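Long-range contacts in DUF2235 domain-containing protein (Pseudomonas aeruginosa, PDB 4O5P), which probably hydrolyses membrane phospholipids as Tle1, a phospholipase effector delivered by the type VI secretion system: residues 278-282 with 333-337; 348-353 with 364-370. All blocks are in the same frame, centred on the assembly; numbering follows the deposited sequence.

Contact 1 of 2, residues 278-282 with 333-337; sequences GLFDT and HLVSC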
loop_
_atom_site.group_PDB
_atom_site.type_symbol
_atom_site.label_atom_id
_atom_site.label_comp_id
_atom_site.label_asym_id
_atom_site.label_seq_id
_atom_site.Cartn_x
_atom_site.Cartn_y
_atom_site.Cartn_z
ATOM N N GLY A 278 3.129 -2.254 -12.602
ATOM C CA GLY A 278 2.852 -3.519 -11.927
ATOM C C GLY A 278 2.528 -3.301 -10.461
ATOM O O GLY A 278 3.361 -2.797 -9.708
ATOM N N LEU A 279 1.331 -3.714 -10.053
ATOM C CA LEU A 279 0.827 -3.417 -8.719
ATOM C C LEU A 279 0.424 -4.667 -7.928
ATOM O O LEU A 279 -0.232 -5.576 -8.448
ATOM C CB LEU A 279 -0.376 -2.487 -8.812
ATOM C CG LEU A 279 -0.260 -1.283 -9.733
ATOM C CD1 LEU A 279 -1.645 -0.673 -9.900
ATOM C CD2 LEU A 279 0.741 -0.286 -9.175
ATOM N N PHE A 280 0.838 -4.712 -6.667
ATOM C CA PHE A 280 0.446 -5.789 -5.774
ATOM C C PHE A 280 -0.501 -5.188 -4.740
ATOM O O PHE A 280 -0.066 -4.335 -3.948
ATOM C CB PHE A 280 1.667 -6.341 -5.022
ATOM C CG PHE A 280 2.714 -6.987 -5.898
ATOM C CD1 PHE A 280 2.674 -8.359 -6.144
ATOM C CD2 PHE A 280 3.766 -6.245 -6.420
ATOM C CE1 PHE A 280 3.641 -8.975 -6.913
ATOM C CE2 PHE A 280 4.752 -6.858 -7.194
ATOM C CZ PHE A 280 4.689 -8.226 -7.446
ATOM N N ASP A 281 -1.776 -5.591 -4.776
ATOM C CA ASP A 281 -2.737 -5.329 -3.677
ATOM C C ASP A 281 -2.725 -3.899 -3.173
ATOM O O ASP A 281 -2.274 -3.651 -2.060
ATOM C CB ASP A 281 -2.463 -6.279 -2.499
ATOM C CG ASP A 281 -3.706 -6.615 -1.711
ATOM O OD1 ASP A 281 -4.716 -6.995 -2.333
ATOM O OD2 ASP A 281 -3.689 -6.509 -0.464
ATOM N N THR A 282 -3.210 -2.964 -4.001
ATOM C CA THR A 282 -3.204 -1.540 -3.677
ATOM C C THR A 282 -3.976 -1.207 -2.405
ATOM O O THR A 282 -5.146 -1.567 -2.287
ATOM C CB THR A 282 -3.870 -0.729 -4.789
ATOM O OG1 THR A 282 -3.215 -0.994 -6.027
ATOM C CG2 THR A 282 -3.816 0.767 -4.479
ATOM N N HIS A 333 -2.459 -5.815 -12.048
ATOM C CA HIS A 333 -2.705 -5.683 -10.605
ATOM C C HIS A 333 -3.061 -7.037 -9.999
ATOM O O HIS A 333 -4.092 -7.605 -10.308
ATOM C CB HIS A 333 -3.874 -4.728 -10.367
ATOM C CG HIS A 333 -4.056 -4.317 -8.935
ATOM N ND1 HIS A 333 -5.263 -3.865 -8.447
ATOM C CD2 HIS A 333 -3.184 -4.244 -7.900
ATOM C CE1 HIS A 333 -5.128 -3.530 -7.174
ATOM N NE2 HIS A 333 -3.877 -3.754 -6.815
ATOM N N LEU A 334 -2.208 -7.530 -9.117
ATOM C CA LEU A 334 -2.418 -8.787 -8.440
ATOM C C LEU A 334 -2.959 -8.443 -7.066
ATOM O O LEU A 334 -2.329 -7.667 -6.339
ATOM C CB LEU A 334 -1.073 -9.510 -8.314
ATOM C CG LEU A 334 -0.323 -9.710 -9.635
ATOM C CD1 LEU A 334 0.921 -10.535 -9.426
ATOM C CD2 LEU A 334 -1.233 -10.345 -10.715
ATOM N N VAL A 335 -4.114 -9.016 -6.711
ATOM C CA VAL A 335 -4.790 -8.688 -5.454
ATOM C C VAL A 335 -5.003 -9.897 -4.535
ATOM O O VAL A 335 -5.137 -11.026 -5.002
ATOM C CB VAL A 335 -6.146 -7.968 -5.711
ATOM C CG1 VAL A 335 -5.965 -6.821 -6.734
ATOM C CG2 VAL A 335 -7.189 -8.940 -6.230
ATOM N N SER A 336 -5.021 -9.648 -3.222
ATOM C CA SER A 336 -5.263 -10.679 -2.203
ATOM C C SER A 336 -6.758 -10.967 -2.051
ATOM O O SER A 336 -7.553 -10.034 -1.941
ATOM C CB SER A 336 -4.691 -10.185 -0.865
ATOM O OG SER A 336 -5.253 -10.865 0.249
ATOM N N CYS A 337 -7.147 -12.244 -2.042
ATOM C CA CYS A 337 -8.541 -12.622 -1.806
ATOM C C CYS A 337 -8.902 -12.740 -0.325
ATOM O O CYS A 337 -10.076 -12.639 0.045
ATOM C CB CYS A 337 -8.835 -13.976 -2.462
ATOM S SG CYS A 337 -8.802 -13.927 -4.236
#

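Contact 2 of 2, residues 348-353 with 364-370; sequences SIRRRD and SCYRKWT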
loop_
_atom_site.group_PDB
_atom_site.type_symbol
_atom_site.label_atom_id
_atom_site.label_comp_id
_atom_site.label_asym_id
_atom_site.label_seq_id
_atom_site.Cartn_x
_atom_site.Cartn_y
_atom_site.Cartn_z
ATOM N N SER A 348 -9.294 -1.585 -6.105
ATOM C CA SER A 348 -9.289 -2.244 -7.406
ATOM C C SER A 348 -8.916 -1.233 -8.505
ATOM O O SER A 348 -9.040 -0.029 -8.315
ATOM C CB SER A 348 -10.670 -2.831 -7.680
ATOM O OG SER A 348 -10.754 -3.412 -8.974
ATOM N N ILE A 349 -8.448 -1.715 -9.646
ATOM C CA ILE A 349 -8.201 -0.821 -10.775
ATOM C C ILE A 349 -9.414 -0.772 -11.703
ATOM O O ILE A 349 -9.339 -0.196 -12.796
ATOM C CB ILE A 349 -6.987 -1.245 -11.592
ATOM C CG1 ILE A 349 -7.140 -2.685 -12.081
ATOM C CG2 ILE A 349 -5.700 -1.064 -10.790
ATOM C CD1 ILE A 349 -6.199 -3.037 -13.205
ATOM N N ARG A 350 -10.515 -1.382 -11.262
ATOM C CA ARG A 350 -11.818 -1.271 -11.946
ATOM C C ARG A 350 -12.416 0.125 -11.752
ATOM O O ARG A 350 -12.269 0.745 -10.692
ATOM C CB ARG A 350 -12.829 -2.319 -11.429
ATOM C CG ARG A 350 -13.912 -2.752 -12.460
ATOM C CD ARG A 350 -14.816 -3.852 -11.907
ATOM N NE ARG A 350 -15.759 -3.351 -10.897
ATOM C CZ ARG A 350 -16.334 -4.121 -9.983
ATOM N NH1 ARG A 350 -16.034 -5.408 -9.932
ATOM N NH2 ARG A 350 -17.174 -3.605 -9.102
ATOM N N ARG A 351 -13.087 0.620 -12.782
ATOM C CA ARG A 351 -13.681 1.949 -12.739
ATOM C C ARG A 351 -14.659 2.139 -13.909
ATOM O O ARG A 351 -14.615 1.402 -14.902
ATOM C CB ARG A 351 -12.582 3.011 -12.800
ATOM C CG ARG A 351 -12.213 3.445 -14.213
ATOM C CD ARG A 351 -11.456 2.391 -15.022
ATOM N NE ARG A 351 -11.100 2.933 -16.340
ATOM C CZ ARG A 351 -11.901 2.894 -17.402
ATOM N NH1 ARG A 351 -13.098 2.320 -17.309
ATOM N NH2 ARG A 351 -11.513 3.420 -18.562
ATOM N N ARG A 352 -15.526 3.138 -13.796
ATOM C CA ARG A 352 -16.446 3.460 -14.884
ATOM C C ARG A 352 -15.772 4.355 -15.932
ATOM O O ARG A 352 -14.937 5.199 -15.582
ATOM C CB ARG A 352 -17.682 4.152 -14.314
ATOM C CG ARG A 352 -18.348 3.380 -13.180
ATOM C CD ARG A 352 -19.610 4.086 -12.702
ATOM N NE ARG A 352 -20.601 4.125 -13.778
ATOM C CZ ARG A 352 -21.603 4.997 -13.862
ATOM N NH1 ARG A 352 -21.762 5.940 -12.930
ATOM N NH2 ARG A 352 -22.437 4.934 -14.897
ATOM N N ASP A 353 -16.103 4.159 -17.208
ATOM C CA ASP A 353 -15.642 5.073 -18.260
ATOM C C ASP A 353 -16.060 6.487 -17.920
ATOM O O ASP A 353 -17.043 6.701 -17.206
ATOM C CB ASP A 353 -16.219 4.706 -19.634
ATOM C CG ASP A 353 -15.581 3.481 -20.218
ATOM O OD1 ASP A 353 -14.521 3.053 -19.703
ATOM O OD2 ASP A 353 -16.128 2.943 -21.201
ATOM N N SER A 364 -18.990 -0.470 -14.062
ATOM C CA SER A 364 -17.600 -0.492 -13.632
ATOM C C SER A 364 -16.912 -1.568 -14.463
ATOM O O SER A 364 -17.435 -2.656 -14.603
ATOM C CB SER A 364 -17.505 -0.808 -12.143
ATOM O OG SER A 364 -16.176 -0.659 -11.677
ATOM N N CYS A 365 -15.763 -1.244 -15.047
ATOM C CA CYS A 365 -15.018 -2.193 -15.861
ATOM C C CYS A 365 -13.535 -1.835 -15.874
ATOM O O CYS A 365 -13.081 -0.958 -15.140
ATOM C CB CYS A 365 -15.544 -2.183 -17.304
ATOM S SG CYS A 365 -15.326 -0.565 -18.133
ATOM N N TYR A 366 -12.790 -2.502 -16.736
ATOM C CA TYR A 366 -11.345 -2.335 -16.766
ATOM C C TYR A 366 -10.927 -1.676 -18.058
ATOM O O TYR A 366 -11.337 -2.081 -19.148
ATOM C CB TYR A 366 -10.647 -3.690 -16.595
ATOM C CG TYR A 366 -10.949 -4.325 -15.260
ATOM C CD1 TYR A 366 -12.093 -5.083 -15.077
ATOM C CD2 TYR A 366 -10.101 -4.125 -14.165
ATOM C CE1 TYR A 366 -12.387 -5.657 -13.838
ATOM C CE2 TYR A 366 -10.373 -4.694 -12.933
ATOM C CZ TYR A 366 -11.512 -5.456 -12.772
ATOM O OH TYR A 366 -11.773 -6.008 -11.540
ATOM N N ARG A 367 -10.112 -0.647 -17.915
ATOM C CA ARG A 367 -9.473 0.038 -19.036
ATOM C C ARG A 367 -8.625 -0.887 -19.925
ATOM O O ARG A 367 -7.977 -1.802 -19.419
ATOM C CB ARG A 367 -8.582 1.125 -18.443
ATOM C CG ARG A 367 -8.068 2.080 -19.447
ATOM C CD ARG A 367 -6.620 1.764 -19.754
ATOM N NE ARG A 367 -5.828 2.956 -19.632
ATOM C CZ ARG A 367 -4.679 3.152 -20.252
ATOM N NH1 ARG A 367 -4.175 2.222 -21.058
ATOM N NH2 ARG A 367 -4.051 4.288 -20.055
ATOM N N LYS A 368 -8.600 -0.629 -21.238
ATOM C CA LYS A 368 -7.794 -1.430 -22.171
ATOM C C LYS A 368 -6.368 -1.650 -21.650
ATOM O O LYS A 368 -5.809 -0.792 -20.972
ATOM C CB LYS A 368 -7.732 -0.768 -23.566
ATOM C CG LYS A 368 -7.102 0.630 -23.589
ATOM C CD LYS A 368 -7.058 1.204 -25.012
ATOM C CE LYS A 368 -6.485 2.615 -25.027
ATOM N NZ LYS A 368 -6.518 3.250 -26.379
ATOM N N TRP A 369 -5.795 -2.813 -21.935
ATOM C CA TRP A 369 -4.395 -3.088 -21.598
ATOM C C TRP A 369 -4.129 -3.134 -20.095
ATOM O O TRP A 369 -2.965 -3.074 -19.685
ATOM C CB TRP A 369 -3.447 -2.048 -22.220
ATOM C CG TRP A 369 -3.705 -1.732 -23.669
ATOM C CD1 TRP A 369 -4.280 -2.547 -24.605
ATOM C CD2 TRP A 369 -3.408 -0.500 -24.338
ATOM N NE1 TRP A 369 -4.341 -1.897 -25.823
ATOM C CE2 TRP A 369 -3.809 -0.642 -25.682
ATOM C CE3 TRP A 369 -2.835 0.713 -23.928
ATOM C CZ2 TRP A 369 -3.665 0.391 -26.621
ATOM C CZ3 TRP A 369 -2.691 1.726 -24.860
ATOM C CH2 TRP A 369 -3.103 1.558 -26.189
ATOM N N THR A 370 -5.183 -3.233 -19.282
ATOM C CA THR A 370 -5.011 -3.392 -17.833
ATOM C C THR A 370 -5.767 -4.628 -17.334
ATOM O O THR A 370 -6.886 -4.892 -17.777
ATOM C CB THR A 370 -5.441 -2.127 -17.059
ATOM O OG1 THR A 370 -6.863 -1.954 -17.135
ATOM C CG2 THR A 370 -4.759 -0.895 -17.653
HETATM O O HOH W 1 -8.685 -0.413 -15.569
HETATM O O HOH W 2 -14.069 -7.436 -11.182
#

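Contact 1 of 2, residues 278-282 with 333-337
Asp281 shows how a carboxylate can be fixed by the strand next door: its OD1 accepts a hydrogen bond from the backbone N of Ser336 at 2.8 Å, nearly linear, while OD2 bonds to ND1 of His379 and forms a salt bridge with Arg685. One residue on, the backbone N of Thr282 donates to NE2 of His333 (3.0 Å), while the other nitrogen of this imidazole, ND1, is hydrogen-bonded to Glu372. Parallel pairing supplies the remaining bonds, Leu334 N to Leu279 O at 2.9 Å and Asp281 N to Leu334 O at 2.7 Å, with the strand axes 4.7 Å apart. This is the alpha/beta-hydrolase layout, in which the acid sits just past a strand end; Asp281 is probably the acid of a triad with Ser237 and His379. On one face Phe280 CE1 meets Leu334 CD1 at 4.0 Å, and both side chains pack against helix 403-416. On the other, Leu279 CB lies 3.4 Å from His333 CD2, and both side chains touch helix 238-254.

Contact 2 of 2, residues 348-353 with 364-370
Neighbouring residues entering a brief antiparallel pairing can spend long side chains in quite different ways. Arg350, extended at chi1 and chi2 and bent at chi3 (p), lays its CG over the Tyr366 ring in a CH-pi contact, 3.8 Å from the ring centroid, and donates a hydrogen bond from NE to Ser364 OG (2.8 Å); its guanidinium also salt-bridges Glu470. Arg351 instead folds at chi1 (p) and chi2 (m), which places NH1 2.9 Å from Asp353 OD1 in a salt bridge and 3.7 Å from Cys365 SG. Tyr366, with chi1 m, also receives Ile349 CG1 at its edge, 3.9 Å from CD2, while its OH bonds to Glu372. Thr370 OG1, chi1 p, reaches back to Arg367 O at 2.5 Å, and a water joins that hydroxyl to Ile349 O and Arg367 N. Arg351 N to Cys365 O (2.8 Å) and Cys365 N to Arg351 O (2.9 Å) make the hydrogen-bonded pair of an antiparallel bridge, followed by a type II turn, Arg367 to Thr370, leading into strand 370-375.

Overall arrangement
The two contacts illustrate how chemistry follows depth within one catalytic domain. Contact 1 is wholly buried in the central sheet, where parallel backbone bonds and apolar side chains surround a few exactly placed polar groups beside the presumed catalytic centre. Contact 2, farther from the centre of the chain and partly exposed, relies on a brief antiparallel pairing, arginine side chains and bridging water. The centres of contact 1 and contact 2 are about 14 Å apart, and the two follow one another along the chain without overlapping. Ile349 joins them, its CG2 packing 3.7 Å from His333 ND1 and 4.2 Å from Leu279 CD1. Glu372 supplies a polar connection, binding His333 in contact 1 and Ser348 and Tyr366 in contact 2.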